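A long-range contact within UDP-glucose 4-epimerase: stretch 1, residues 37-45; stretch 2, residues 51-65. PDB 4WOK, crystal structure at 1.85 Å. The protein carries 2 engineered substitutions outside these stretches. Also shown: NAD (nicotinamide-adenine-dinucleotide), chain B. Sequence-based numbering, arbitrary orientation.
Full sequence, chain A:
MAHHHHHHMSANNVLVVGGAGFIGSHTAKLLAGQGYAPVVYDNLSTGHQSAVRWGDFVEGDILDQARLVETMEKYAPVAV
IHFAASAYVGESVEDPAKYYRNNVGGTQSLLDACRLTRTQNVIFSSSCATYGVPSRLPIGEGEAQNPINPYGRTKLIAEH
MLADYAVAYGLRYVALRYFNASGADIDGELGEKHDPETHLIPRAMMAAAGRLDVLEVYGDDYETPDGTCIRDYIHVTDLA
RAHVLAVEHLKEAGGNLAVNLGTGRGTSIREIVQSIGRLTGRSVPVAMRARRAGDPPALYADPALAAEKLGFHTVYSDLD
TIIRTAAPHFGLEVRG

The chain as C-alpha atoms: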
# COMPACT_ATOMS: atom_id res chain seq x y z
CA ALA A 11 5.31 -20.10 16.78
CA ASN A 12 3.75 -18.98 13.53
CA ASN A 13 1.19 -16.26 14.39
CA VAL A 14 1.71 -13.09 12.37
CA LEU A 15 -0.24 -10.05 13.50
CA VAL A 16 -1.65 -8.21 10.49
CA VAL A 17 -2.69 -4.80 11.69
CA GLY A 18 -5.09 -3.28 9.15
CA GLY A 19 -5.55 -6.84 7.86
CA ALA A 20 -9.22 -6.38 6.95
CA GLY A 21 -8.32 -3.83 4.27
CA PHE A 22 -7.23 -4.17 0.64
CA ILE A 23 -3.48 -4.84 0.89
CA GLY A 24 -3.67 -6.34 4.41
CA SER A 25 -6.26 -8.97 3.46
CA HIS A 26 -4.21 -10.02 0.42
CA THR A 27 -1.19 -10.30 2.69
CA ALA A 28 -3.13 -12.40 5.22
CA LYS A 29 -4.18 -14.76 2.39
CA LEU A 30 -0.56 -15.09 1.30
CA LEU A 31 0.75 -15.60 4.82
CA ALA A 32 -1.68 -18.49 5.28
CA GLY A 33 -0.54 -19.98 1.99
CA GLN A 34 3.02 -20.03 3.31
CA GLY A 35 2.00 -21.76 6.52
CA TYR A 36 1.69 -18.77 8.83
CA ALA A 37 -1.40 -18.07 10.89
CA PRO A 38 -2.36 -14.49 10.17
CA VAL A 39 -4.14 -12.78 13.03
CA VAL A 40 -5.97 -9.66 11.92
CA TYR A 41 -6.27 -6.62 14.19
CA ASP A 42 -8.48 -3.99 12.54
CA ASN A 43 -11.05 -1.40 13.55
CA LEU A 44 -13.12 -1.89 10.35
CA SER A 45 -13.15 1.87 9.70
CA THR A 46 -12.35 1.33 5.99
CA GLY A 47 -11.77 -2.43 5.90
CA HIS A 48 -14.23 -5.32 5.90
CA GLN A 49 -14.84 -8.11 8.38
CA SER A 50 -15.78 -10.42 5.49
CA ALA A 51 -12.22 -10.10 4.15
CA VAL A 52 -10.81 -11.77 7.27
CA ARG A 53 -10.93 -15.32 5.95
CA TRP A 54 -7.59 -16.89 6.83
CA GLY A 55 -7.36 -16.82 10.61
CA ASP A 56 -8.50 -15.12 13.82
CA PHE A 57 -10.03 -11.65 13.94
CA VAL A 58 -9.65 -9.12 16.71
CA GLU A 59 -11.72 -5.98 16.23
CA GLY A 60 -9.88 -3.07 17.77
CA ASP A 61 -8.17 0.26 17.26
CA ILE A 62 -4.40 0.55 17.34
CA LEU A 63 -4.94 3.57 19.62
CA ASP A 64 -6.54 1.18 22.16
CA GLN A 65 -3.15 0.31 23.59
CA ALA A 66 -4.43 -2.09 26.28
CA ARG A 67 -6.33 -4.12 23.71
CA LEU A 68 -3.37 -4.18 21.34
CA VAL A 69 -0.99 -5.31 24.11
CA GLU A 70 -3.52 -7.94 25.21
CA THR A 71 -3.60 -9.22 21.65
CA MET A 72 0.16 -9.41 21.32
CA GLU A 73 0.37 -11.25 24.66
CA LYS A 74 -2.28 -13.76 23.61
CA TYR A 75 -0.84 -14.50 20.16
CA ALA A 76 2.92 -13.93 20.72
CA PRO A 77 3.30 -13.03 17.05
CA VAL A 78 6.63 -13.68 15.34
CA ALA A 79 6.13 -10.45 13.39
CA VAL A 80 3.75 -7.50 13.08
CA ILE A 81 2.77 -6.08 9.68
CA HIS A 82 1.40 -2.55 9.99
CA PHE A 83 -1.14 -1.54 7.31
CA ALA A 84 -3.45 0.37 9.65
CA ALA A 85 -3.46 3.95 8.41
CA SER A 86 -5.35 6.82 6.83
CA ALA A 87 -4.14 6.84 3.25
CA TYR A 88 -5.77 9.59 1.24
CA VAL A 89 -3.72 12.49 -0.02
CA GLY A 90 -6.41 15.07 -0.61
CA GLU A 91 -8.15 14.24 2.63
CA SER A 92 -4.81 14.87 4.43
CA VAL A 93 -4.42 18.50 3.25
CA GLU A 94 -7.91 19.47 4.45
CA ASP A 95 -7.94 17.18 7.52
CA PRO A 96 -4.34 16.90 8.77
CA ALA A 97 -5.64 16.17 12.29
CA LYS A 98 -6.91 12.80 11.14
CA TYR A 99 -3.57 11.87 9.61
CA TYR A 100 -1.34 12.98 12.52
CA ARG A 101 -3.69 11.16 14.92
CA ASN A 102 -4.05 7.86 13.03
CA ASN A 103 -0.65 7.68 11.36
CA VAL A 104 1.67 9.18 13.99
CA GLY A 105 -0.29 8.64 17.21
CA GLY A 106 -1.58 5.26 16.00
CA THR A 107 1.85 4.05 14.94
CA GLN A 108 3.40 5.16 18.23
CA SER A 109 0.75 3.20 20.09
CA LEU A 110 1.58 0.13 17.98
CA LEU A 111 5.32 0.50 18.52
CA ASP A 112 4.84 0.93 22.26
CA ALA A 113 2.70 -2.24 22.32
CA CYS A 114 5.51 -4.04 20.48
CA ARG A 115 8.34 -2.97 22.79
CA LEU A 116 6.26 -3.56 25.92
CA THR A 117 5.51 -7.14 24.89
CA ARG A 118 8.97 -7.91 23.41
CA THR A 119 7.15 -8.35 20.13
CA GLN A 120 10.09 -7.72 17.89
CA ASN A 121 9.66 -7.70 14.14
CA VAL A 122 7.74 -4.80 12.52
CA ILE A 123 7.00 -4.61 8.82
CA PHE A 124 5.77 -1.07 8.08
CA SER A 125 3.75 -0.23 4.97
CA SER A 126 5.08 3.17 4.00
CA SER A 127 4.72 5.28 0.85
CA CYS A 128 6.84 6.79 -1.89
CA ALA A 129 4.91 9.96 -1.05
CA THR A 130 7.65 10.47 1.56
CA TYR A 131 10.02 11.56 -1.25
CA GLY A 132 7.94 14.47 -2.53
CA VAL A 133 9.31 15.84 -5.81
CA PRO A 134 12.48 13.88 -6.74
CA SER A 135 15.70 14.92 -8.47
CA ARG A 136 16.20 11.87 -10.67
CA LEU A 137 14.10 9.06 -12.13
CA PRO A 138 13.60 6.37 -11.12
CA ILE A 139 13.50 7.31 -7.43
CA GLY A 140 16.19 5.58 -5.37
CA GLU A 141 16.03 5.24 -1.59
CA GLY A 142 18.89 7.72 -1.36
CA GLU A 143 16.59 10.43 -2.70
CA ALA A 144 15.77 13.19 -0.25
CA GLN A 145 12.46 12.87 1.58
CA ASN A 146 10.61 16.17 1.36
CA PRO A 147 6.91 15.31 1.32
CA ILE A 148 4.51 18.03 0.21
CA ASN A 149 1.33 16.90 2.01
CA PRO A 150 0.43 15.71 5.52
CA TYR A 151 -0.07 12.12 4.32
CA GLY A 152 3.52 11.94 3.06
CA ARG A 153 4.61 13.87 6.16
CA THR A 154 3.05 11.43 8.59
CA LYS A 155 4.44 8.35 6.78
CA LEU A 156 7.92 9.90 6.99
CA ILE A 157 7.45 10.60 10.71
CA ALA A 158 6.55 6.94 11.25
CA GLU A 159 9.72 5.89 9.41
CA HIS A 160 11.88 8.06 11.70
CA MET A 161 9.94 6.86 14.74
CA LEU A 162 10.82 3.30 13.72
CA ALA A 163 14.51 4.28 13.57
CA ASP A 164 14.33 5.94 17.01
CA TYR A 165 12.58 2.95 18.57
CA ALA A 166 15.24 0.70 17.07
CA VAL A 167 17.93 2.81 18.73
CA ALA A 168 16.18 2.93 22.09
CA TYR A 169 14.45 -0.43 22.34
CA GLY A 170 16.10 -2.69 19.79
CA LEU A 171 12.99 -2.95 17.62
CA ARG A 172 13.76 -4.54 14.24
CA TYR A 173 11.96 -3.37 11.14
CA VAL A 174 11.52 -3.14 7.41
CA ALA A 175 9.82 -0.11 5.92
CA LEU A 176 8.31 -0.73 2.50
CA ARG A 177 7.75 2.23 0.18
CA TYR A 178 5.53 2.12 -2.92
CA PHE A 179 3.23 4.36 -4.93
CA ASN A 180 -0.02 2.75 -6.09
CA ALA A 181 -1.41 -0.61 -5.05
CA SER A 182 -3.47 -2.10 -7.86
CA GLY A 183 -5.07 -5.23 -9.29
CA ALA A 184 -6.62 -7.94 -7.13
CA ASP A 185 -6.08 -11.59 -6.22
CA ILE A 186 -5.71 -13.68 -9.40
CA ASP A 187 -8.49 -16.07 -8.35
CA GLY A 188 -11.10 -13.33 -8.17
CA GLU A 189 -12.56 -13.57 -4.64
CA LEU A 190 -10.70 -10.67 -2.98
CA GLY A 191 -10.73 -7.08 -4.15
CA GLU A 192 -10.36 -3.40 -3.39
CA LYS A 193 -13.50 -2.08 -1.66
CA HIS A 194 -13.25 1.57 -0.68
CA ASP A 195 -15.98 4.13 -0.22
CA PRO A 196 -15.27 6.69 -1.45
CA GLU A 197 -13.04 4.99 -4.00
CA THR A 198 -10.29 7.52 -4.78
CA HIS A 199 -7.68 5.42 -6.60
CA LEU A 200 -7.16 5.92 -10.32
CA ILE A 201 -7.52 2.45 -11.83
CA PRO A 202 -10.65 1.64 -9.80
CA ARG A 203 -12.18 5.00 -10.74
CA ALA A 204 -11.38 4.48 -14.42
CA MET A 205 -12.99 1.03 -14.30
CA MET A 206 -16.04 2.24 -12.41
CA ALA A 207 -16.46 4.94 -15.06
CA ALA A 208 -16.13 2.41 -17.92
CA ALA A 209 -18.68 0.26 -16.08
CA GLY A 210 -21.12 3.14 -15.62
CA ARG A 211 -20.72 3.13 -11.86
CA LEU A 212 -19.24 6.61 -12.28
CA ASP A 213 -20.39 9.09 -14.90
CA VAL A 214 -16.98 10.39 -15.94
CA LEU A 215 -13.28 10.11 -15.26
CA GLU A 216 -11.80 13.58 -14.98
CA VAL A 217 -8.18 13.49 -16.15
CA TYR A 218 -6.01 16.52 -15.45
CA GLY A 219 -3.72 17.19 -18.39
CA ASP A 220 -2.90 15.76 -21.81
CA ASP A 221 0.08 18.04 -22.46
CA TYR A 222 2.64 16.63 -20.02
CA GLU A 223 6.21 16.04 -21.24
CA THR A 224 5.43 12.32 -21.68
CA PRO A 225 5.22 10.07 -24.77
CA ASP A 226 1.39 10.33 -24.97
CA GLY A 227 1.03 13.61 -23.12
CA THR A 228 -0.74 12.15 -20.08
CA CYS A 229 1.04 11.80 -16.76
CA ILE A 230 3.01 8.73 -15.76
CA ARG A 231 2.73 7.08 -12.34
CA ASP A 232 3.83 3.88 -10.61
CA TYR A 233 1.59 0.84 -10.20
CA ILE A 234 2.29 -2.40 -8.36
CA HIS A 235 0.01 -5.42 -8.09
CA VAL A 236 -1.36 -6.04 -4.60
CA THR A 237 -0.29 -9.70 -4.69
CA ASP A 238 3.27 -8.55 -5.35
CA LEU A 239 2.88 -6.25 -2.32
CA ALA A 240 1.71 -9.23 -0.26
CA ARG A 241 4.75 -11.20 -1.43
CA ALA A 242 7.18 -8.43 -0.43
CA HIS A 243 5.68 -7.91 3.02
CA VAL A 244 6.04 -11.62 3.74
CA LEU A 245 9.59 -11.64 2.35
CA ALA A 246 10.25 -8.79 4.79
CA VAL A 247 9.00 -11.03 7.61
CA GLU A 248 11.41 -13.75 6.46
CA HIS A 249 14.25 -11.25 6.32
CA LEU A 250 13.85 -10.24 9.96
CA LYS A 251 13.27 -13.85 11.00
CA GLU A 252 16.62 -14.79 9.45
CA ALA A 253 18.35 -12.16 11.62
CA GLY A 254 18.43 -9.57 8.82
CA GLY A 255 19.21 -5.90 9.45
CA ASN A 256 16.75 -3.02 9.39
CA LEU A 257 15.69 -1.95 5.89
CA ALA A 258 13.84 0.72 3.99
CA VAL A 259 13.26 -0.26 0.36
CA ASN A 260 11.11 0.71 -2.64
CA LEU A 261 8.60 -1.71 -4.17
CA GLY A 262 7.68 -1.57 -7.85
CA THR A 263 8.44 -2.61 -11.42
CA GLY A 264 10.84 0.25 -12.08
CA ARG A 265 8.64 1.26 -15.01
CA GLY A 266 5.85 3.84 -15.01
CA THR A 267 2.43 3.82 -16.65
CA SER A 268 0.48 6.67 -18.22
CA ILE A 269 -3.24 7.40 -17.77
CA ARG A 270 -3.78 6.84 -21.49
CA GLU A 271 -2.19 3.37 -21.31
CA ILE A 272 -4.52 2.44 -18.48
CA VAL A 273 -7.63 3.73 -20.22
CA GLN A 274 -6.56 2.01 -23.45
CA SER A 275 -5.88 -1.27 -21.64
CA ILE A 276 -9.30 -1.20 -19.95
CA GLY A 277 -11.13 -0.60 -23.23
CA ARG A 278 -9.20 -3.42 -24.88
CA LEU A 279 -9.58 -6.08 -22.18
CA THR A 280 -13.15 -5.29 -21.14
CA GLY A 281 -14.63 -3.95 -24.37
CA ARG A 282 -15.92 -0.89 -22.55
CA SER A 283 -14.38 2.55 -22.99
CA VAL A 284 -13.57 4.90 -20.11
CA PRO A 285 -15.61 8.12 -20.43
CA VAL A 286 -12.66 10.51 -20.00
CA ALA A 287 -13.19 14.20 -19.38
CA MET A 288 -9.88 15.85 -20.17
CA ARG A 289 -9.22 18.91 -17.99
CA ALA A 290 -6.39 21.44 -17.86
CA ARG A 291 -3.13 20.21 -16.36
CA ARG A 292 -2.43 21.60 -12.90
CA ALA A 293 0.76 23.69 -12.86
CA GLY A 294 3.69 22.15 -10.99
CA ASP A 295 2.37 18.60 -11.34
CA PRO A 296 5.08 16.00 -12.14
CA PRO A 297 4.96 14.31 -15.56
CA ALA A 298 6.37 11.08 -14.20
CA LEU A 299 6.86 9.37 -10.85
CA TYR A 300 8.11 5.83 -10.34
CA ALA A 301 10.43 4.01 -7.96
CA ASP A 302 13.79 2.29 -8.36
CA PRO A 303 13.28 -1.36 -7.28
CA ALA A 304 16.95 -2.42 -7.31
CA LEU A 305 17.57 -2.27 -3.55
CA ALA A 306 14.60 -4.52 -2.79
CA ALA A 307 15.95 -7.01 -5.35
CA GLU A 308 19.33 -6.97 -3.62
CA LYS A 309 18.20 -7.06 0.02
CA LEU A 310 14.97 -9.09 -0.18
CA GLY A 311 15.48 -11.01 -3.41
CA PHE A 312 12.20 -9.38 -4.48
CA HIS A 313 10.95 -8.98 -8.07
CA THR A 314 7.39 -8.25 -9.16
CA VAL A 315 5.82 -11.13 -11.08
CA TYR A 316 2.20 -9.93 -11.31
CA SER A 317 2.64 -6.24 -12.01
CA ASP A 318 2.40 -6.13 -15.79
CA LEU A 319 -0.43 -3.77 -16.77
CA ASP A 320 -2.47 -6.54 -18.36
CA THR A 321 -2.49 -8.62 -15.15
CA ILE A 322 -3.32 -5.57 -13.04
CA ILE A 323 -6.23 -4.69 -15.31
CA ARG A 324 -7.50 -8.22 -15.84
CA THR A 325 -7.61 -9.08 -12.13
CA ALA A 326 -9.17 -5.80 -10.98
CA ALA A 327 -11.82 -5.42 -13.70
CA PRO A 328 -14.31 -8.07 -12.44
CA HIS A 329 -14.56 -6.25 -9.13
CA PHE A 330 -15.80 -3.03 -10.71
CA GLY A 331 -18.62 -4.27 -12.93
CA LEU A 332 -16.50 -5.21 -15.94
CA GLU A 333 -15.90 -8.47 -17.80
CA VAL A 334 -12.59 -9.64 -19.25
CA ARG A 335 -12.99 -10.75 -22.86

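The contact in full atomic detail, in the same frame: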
# COMPACT_ATOMS: atom_id res chain seq x y z
N ALA A 37 -0.04 -18.32 10.44
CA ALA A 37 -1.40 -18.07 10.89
C ALA A 37 -1.59 -16.57 11.04
O ALA A 37 -1.26 -16.00 12.08
CB ALA A 37 -1.69 -18.79 12.20
N PRO A 38 -2.11 -15.92 10.00
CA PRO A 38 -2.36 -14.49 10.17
C PRO A 38 -3.44 -14.24 11.22
O PRO A 38 -4.46 -14.93 11.27
CB PRO A 38 -2.83 -14.04 8.78
CG PRO A 38 -3.45 -15.27 8.17
CD PRO A 38 -2.60 -16.44 8.70
N VAL A 39 -3.18 -13.25 12.06
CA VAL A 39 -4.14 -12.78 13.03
C VAL A 39 -4.43 -11.34 12.70
O VAL A 39 -3.52 -10.51 12.74
CB VAL A 39 -3.61 -12.88 14.47
CG1 VAL A 39 -4.65 -12.38 15.45
CG2 VAL A 39 -3.23 -14.34 14.79
N VAL A 40 -5.67 -11.03 12.37
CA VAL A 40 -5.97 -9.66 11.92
C VAL A 40 -6.45 -8.81 13.08
O VAL A 40 -7.30 -9.23 13.86
CB VAL A 40 -7.02 -9.65 10.77
CG1 VAL A 40 -7.57 -8.22 10.51
CG2 VAL A 40 -6.42 -10.21 9.50
N TYR A 41 -5.87 -7.61 13.20
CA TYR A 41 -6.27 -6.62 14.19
C TYR A 41 -6.69 -5.39 13.39
O TYR A 41 -5.88 -4.84 12.65
CB TYR A 41 -5.13 -6.30 15.16
CG TYR A 41 -5.51 -5.37 16.31
CD1 TYR A 41 -5.49 -3.99 16.14
CD2 TYR A 41 -5.90 -5.88 17.55
CE1 TYR A 41 -5.86 -3.12 17.20
CE2 TYR A 41 -6.24 -5.04 18.60
CZ TYR A 41 -6.22 -3.66 18.42
OH TYR A 41 -6.59 -2.83 19.47
N ASP A 42 -7.95 -4.98 13.49
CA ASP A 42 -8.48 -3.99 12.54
C ASP A 42 -9.71 -3.35 13.14
O ASP A 42 -10.50 -4.04 13.80
CB ASP A 42 -8.84 -4.67 11.21
CG ASP A 42 -8.95 -3.70 10.06
OD1 ASP A 42 -9.83 -2.81 10.10
OD2 ASP A 42 -8.16 -3.82 9.10
N ASN A 43 -9.90 -2.04 12.93
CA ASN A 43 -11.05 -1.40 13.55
C ASN A 43 -12.26 -1.32 12.63
O ASN A 43 -13.30 -0.75 13.01
CB ASN A 43 -10.67 0.00 14.09
CG ASN A 43 -10.34 1.02 12.99
OD1 ASN A 43 -10.37 0.72 11.79
ND2 ASN A 43 -10.03 2.24 13.41
N LEU A 44 -12.10 -1.87 11.42
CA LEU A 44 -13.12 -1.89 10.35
C LEU A 44 -13.61 -0.52 9.89
O LEU A 44 -14.68 -0.40 9.27
CB LEU A 44 -14.33 -2.73 10.77
CG LEU A 44 -13.98 -4.16 11.21
CD1 LEU A 44 -15.25 -4.92 11.59
CD2 LEU A 44 -13.19 -4.92 10.10
N SER A 45 -12.81 0.51 10.14
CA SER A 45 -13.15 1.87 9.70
C SER A 45 -13.24 1.97 8.17
O SER A 45 -14.14 2.63 7.63
CB SER A 45 -12.14 2.88 10.23
OG SER A 45 -10.81 2.50 9.89
N ALA A 51 -13.51 -9.84 4.81
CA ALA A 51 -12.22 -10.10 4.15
C ALA A 51 -11.24 -10.82 5.09
O ALA A 51 -10.11 -11.11 4.71
CB ALA A 51 -11.60 -8.79 3.67
N VAL A 52 -11.67 -11.09 6.31
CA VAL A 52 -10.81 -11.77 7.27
C VAL A 52 -11.14 -13.26 7.21
O VAL A 52 -11.96 -13.76 7.99
CB VAL A 52 -10.97 -11.20 8.69
CG1 VAL A 52 -9.99 -11.84 9.66
CG2 VAL A 52 -10.75 -9.66 8.69
N ARG A 53 -10.52 -13.96 6.27
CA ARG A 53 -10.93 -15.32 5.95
C ARG A 53 -9.88 -16.36 6.25
O ARG A 53 -10.12 -17.54 6.02
CB ARG A 53 -11.30 -15.44 4.46
CG ARG A 53 -12.22 -14.31 3.98
CD ARG A 53 -12.59 -14.49 2.49
NE ARG A 53 -13.24 -13.27 1.98
CZ ARG A 53 -13.29 -12.95 0.70
NH1 ARG A 53 -12.74 -13.75 -0.21
NH2 ARG A 53 -13.89 -11.81 0.31
N TRP A 54 -8.72 -15.95 6.75
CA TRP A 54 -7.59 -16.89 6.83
C TRP A 54 -7.03 -17.11 8.22
O TRP A 54 -6.00 -17.75 8.38
CB TRP A 54 -6.47 -16.43 5.89
CG TRP A 54 -6.89 -16.56 4.47
CD1 TRP A 54 -6.79 -17.67 3.69
CD2 TRP A 54 -7.55 -15.57 3.69
NE1 TRP A 54 -7.33 -17.42 2.45
CE2 TRP A 54 -7.80 -16.13 2.42
CE3 TRP A 54 -7.94 -14.25 3.92
CZ2 TRP A 54 -8.43 -15.42 1.39
CZ3 TRP A 54 -8.56 -13.54 2.90
CH2 TRP A 54 -8.80 -14.13 1.65
N GLY A 55 -7.74 -16.60 9.23
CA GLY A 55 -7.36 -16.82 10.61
C GLY A 55 -8.21 -15.98 11.57
O GLY A 55 -9.28 -15.50 11.21
N ASP A 56 -7.73 -15.80 12.79
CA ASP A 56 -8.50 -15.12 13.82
C ASP A 56 -8.68 -13.65 13.51
O ASP A 56 -7.92 -13.06 12.75
CB ASP A 56 -7.82 -15.25 15.18
CG ASP A 56 -8.01 -16.64 15.79
OD1 ASP A 56 -8.53 -17.52 15.09
OD2 ASP A 56 -7.64 -16.83 16.96
N PHE A 57 -9.72 -13.07 14.09
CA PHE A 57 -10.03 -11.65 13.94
C PHE A 57 -10.19 -11.01 15.30
O PHE A 57 -10.91 -11.51 16.16
CB PHE A 57 -11.30 -11.45 13.12
CG PHE A 57 -11.77 -10.01 13.07
CD1 PHE A 57 -10.93 -9.01 12.60
CD2 PHE A 57 -13.04 -9.66 13.50
CE1 PHE A 57 -11.36 -7.66 12.54
CE2 PHE A 57 -13.48 -8.33 13.45
CZ PHE A 57 -12.63 -7.33 12.98
N VAL A 58 -9.47 -9.92 15.52
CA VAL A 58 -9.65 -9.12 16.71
C VAL A 58 -10.08 -7.75 16.24
O VAL A 58 -9.30 -7.07 15.59
CB VAL A 58 -8.37 -9.01 17.52
CG1 VAL A 58 -8.58 -8.12 18.75
CG2 VAL A 58 -7.88 -10.41 17.96
N GLU A 59 -11.31 -7.35 16.54
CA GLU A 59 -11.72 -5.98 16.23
C GLU A 59 -11.12 -5.06 17.27
O GLU A 59 -11.25 -5.30 18.47
CB GLU A 59 -13.25 -5.82 16.22
CG GLU A 59 -13.73 -4.48 15.61
CD GLU A 59 -13.57 -3.26 16.54
OE1 GLU A 59 -13.97 -3.34 17.71
OE2 GLU A 59 -13.09 -2.19 16.07
N GLY A 60 -10.46 -4.00 16.83
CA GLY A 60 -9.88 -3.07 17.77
C GLY A 60 -9.15 -1.96 17.05
O GLY A 60 -8.82 -2.08 15.86
N ASP A 61 -8.91 -0.87 17.77
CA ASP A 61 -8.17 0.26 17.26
C ASP A 61 -6.74 0.19 17.73
O ASP A 61 -6.48 -0.19 18.88
CB ASP A 61 -8.81 1.58 17.73
CG ASP A 61 -8.45 2.75 16.84
OD1 ASP A 61 -7.26 3.14 16.78
OD2 ASP A 61 -9.37 3.26 16.17
N ILE A 62 -5.79 0.55 16.87
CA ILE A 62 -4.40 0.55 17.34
C ILE A 62 -4.16 1.61 18.42
O ILE A 62 -3.19 1.51 19.19
CB ILE A 62 -3.40 0.74 16.19
CG1 ILE A 62 -3.63 2.09 15.49
CG2 ILE A 62 -3.51 -0.42 15.23
CD1 ILE A 62 -2.68 2.30 14.28
N LEU A 63 -5.05 2.61 18.52
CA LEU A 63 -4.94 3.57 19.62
C LEU A 63 -5.42 3.01 20.97
O LEU A 63 -5.26 3.65 22.01
CB LEU A 63 -5.75 4.84 19.28
CG LEU A 63 -5.16 5.65 18.12
CD1 LEU A 63 -6.19 6.70 17.60
CD2 LEU A 63 -3.86 6.34 18.55
N ASP A 64 -6.07 1.85 20.94
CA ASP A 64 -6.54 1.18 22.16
C ASP A 64 -5.36 0.35 22.65
O ASP A 64 -5.28 -0.84 22.35
CB ASP A 64 -7.77 0.33 21.85
CG ASP A 64 -8.34 -0.40 23.07
OD1 ASP A 64 -7.75 -0.38 24.17
OD2 ASP A 64 -9.43 -0.98 22.91
N GLN A 65 -4.43 0.97 23.36
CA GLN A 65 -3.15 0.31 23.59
C GLN A 65 -3.30 -0.93 24.47
O GLN A 65 -2.61 -1.91 24.24
CB GLN A 65 -2.12 1.26 24.21
CG GLN A 65 -0.70 0.69 24.08
CD GLN A 65 0.35 1.55 24.75
OE1 GLN A 65 0.86 2.49 24.15
NE2 GLN A 65 0.66 1.24 25.99
PA NAD B . -7.35 0.11 3.36
O1A NAD B . -8.02 1.31 4.00
O2A NAD B . -8.06 -0.90 2.51
O5B NAD B . -6.76 -0.82 4.70
C5B NAD B . -6.58 -0.01 5.84
C4B NAD B . -6.97 -0.93 7.03
O4B NAD B . -6.56 -0.34 8.27
C3B NAD B . -8.50 -0.94 6.98
O3B NAD B . -8.91 -2.28 7.11
C2B NAD B . -8.89 -0.09 8.21
O2B NAD B . -10.07 -0.53 8.76
C1B NAD B . -7.68 -0.39 9.17
N9A NAD B . -7.43 0.72 10.11
C8A NAD B . -7.28 2.10 9.84
N7A NAD B . -7.02 2.81 10.94
C5A NAD B . -7.00 1.86 11.97
C6A NAD B . -6.79 1.98 13.36
N6A NAD B . -6.56 3.21 13.92
N1A NAD B . -6.82 0.88 14.14
C2A NAD B . -7.06 -0.33 13.53
N3A NAD B . -7.29 -0.60 12.21
C4A NAD B . -7.24 0.55 11.46
O3 NAD B . -6.06 0.86 2.74
PN NAD B . -5.01 -0.05 1.93
O1N NAD B . -5.04 -1.54 2.08
O2N NAD B . -4.84 0.69 0.64
O5D NAD B . -3.43 0.40 2.47
C5D NAD B . -3.22 0.12 3.76
C4D NAD B . -1.76 0.46 4.03
O4D NAD B . -1.05 0.57 2.73
C3D NAD B . -1.67 1.87 4.66
O3D NAD B . -0.56 1.84 5.49
C2D NAD B . -1.42 2.74 3.42
O2D NAD B . -0.73 3.90 3.67
C1D NAD B . -0.40 1.80 2.73
N1N NAD B . -0.23 2.27 1.26
C2N NAD B . -1.28 2.03 0.38
C3N NAD B . -1.14 2.45 -0.97
C7N NAD B . -2.27 2.19 -1.93
O7N NAD B . -2.16 2.52 -3.12
N7N NAD B . -3.41 1.58 -1.46
C4N NAD B . 0.03 3.11 -1.36
C5N NAD B . 1.06 3.35 -0.45
C6N NAD B . 0.92 2.92 0.88
O HOH W 1 -6.78 -13.65 10.24
O HOH W 2 -5.19 -17.05 13.09

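Two parallel strands form the spine of this contact, 37-42 and a short one ending at Glu 59, with axes 13° apart and 4.9 Å at closest approach. The register is simple: Val 40 lies beside Phe 57, Tyr 41 beside Val 58, Asp 42 beside Glu 59. Hydrogen bonds alternate as parallel pairing requires. Val 40 N donates to Asp 56 O (3.1 Å) and Val 40 O receives Val 58 N (2.8 Å); one step on, Asp 42 N reaches Val 58 O (3.3 Å) and Asp 42 O takes Gly 60 N (3.0 Å). Before this ladder the strands no longer bond directly, and water 2 fills the gap, accepting from Asp 56 N (2.8 Å) and donating to Pro 38 O (2.9 Å).

Shape is set first by the glycines. At Gly 55 the CA sits 3.5 Å from Pro 38 O in a CA-H...O contact, and a CB there would fall 2.2 Å from that oxygen, so the close approach depends on a bare backbone. Gly 60 plays the same part for a larger bump: a CB would lie 2.6 Å from Tyr 41 OH. The tyrosine ring extends past this gap, and its OH donates to Asp 61 O (2.7 Å). That carbonyl also accepts Asp 64 N (2.9 Å between Asp 64 N and Asp 61 O) in the type I turn from Asp 61 to Asp 64, so the hydroxyl docks onto an already braced loop. Along the ring, Val 58 CG1 packs against Tyr 41 CD2 (3.7 Å) and Ile 62 CG2 against Tyr 41 CE1 (4.1 Å).

The sheet face bearing Val 40, Asp 42, Phe 57 and Glu 59 is filled differently. Val 40 is a small knob that meets two neighbouring partners, its CB 3.9 Å from Val 52 CG1 and its CG1 4.0 Å from Phe 57 CD1. The phenylalanine ring leans back toward stretch 1, where Leu 44 CD2 meets Phe 57 CZ at 3.8 Å. Near the start, Pro 38 CG rests 4.0 Å from Trp 54 CB.

At and beyond the strand ends, polar groups take over. Asn 43 ND2 donates to Asp 61 OD2 (3.0 Å), tying the two loops together, while Asp 61 OD1 receives N6A of NAD (2.9 Å). Ile 62 N donates to NAD N1A (2.9 Å), and Asp 42 OD1 and OD2 accept from ribose O2B (2.7 Å) and O3B (2.6 Å), respectively. The end of the first strand and the loop after the second thus also hold the epimerase's cofactor.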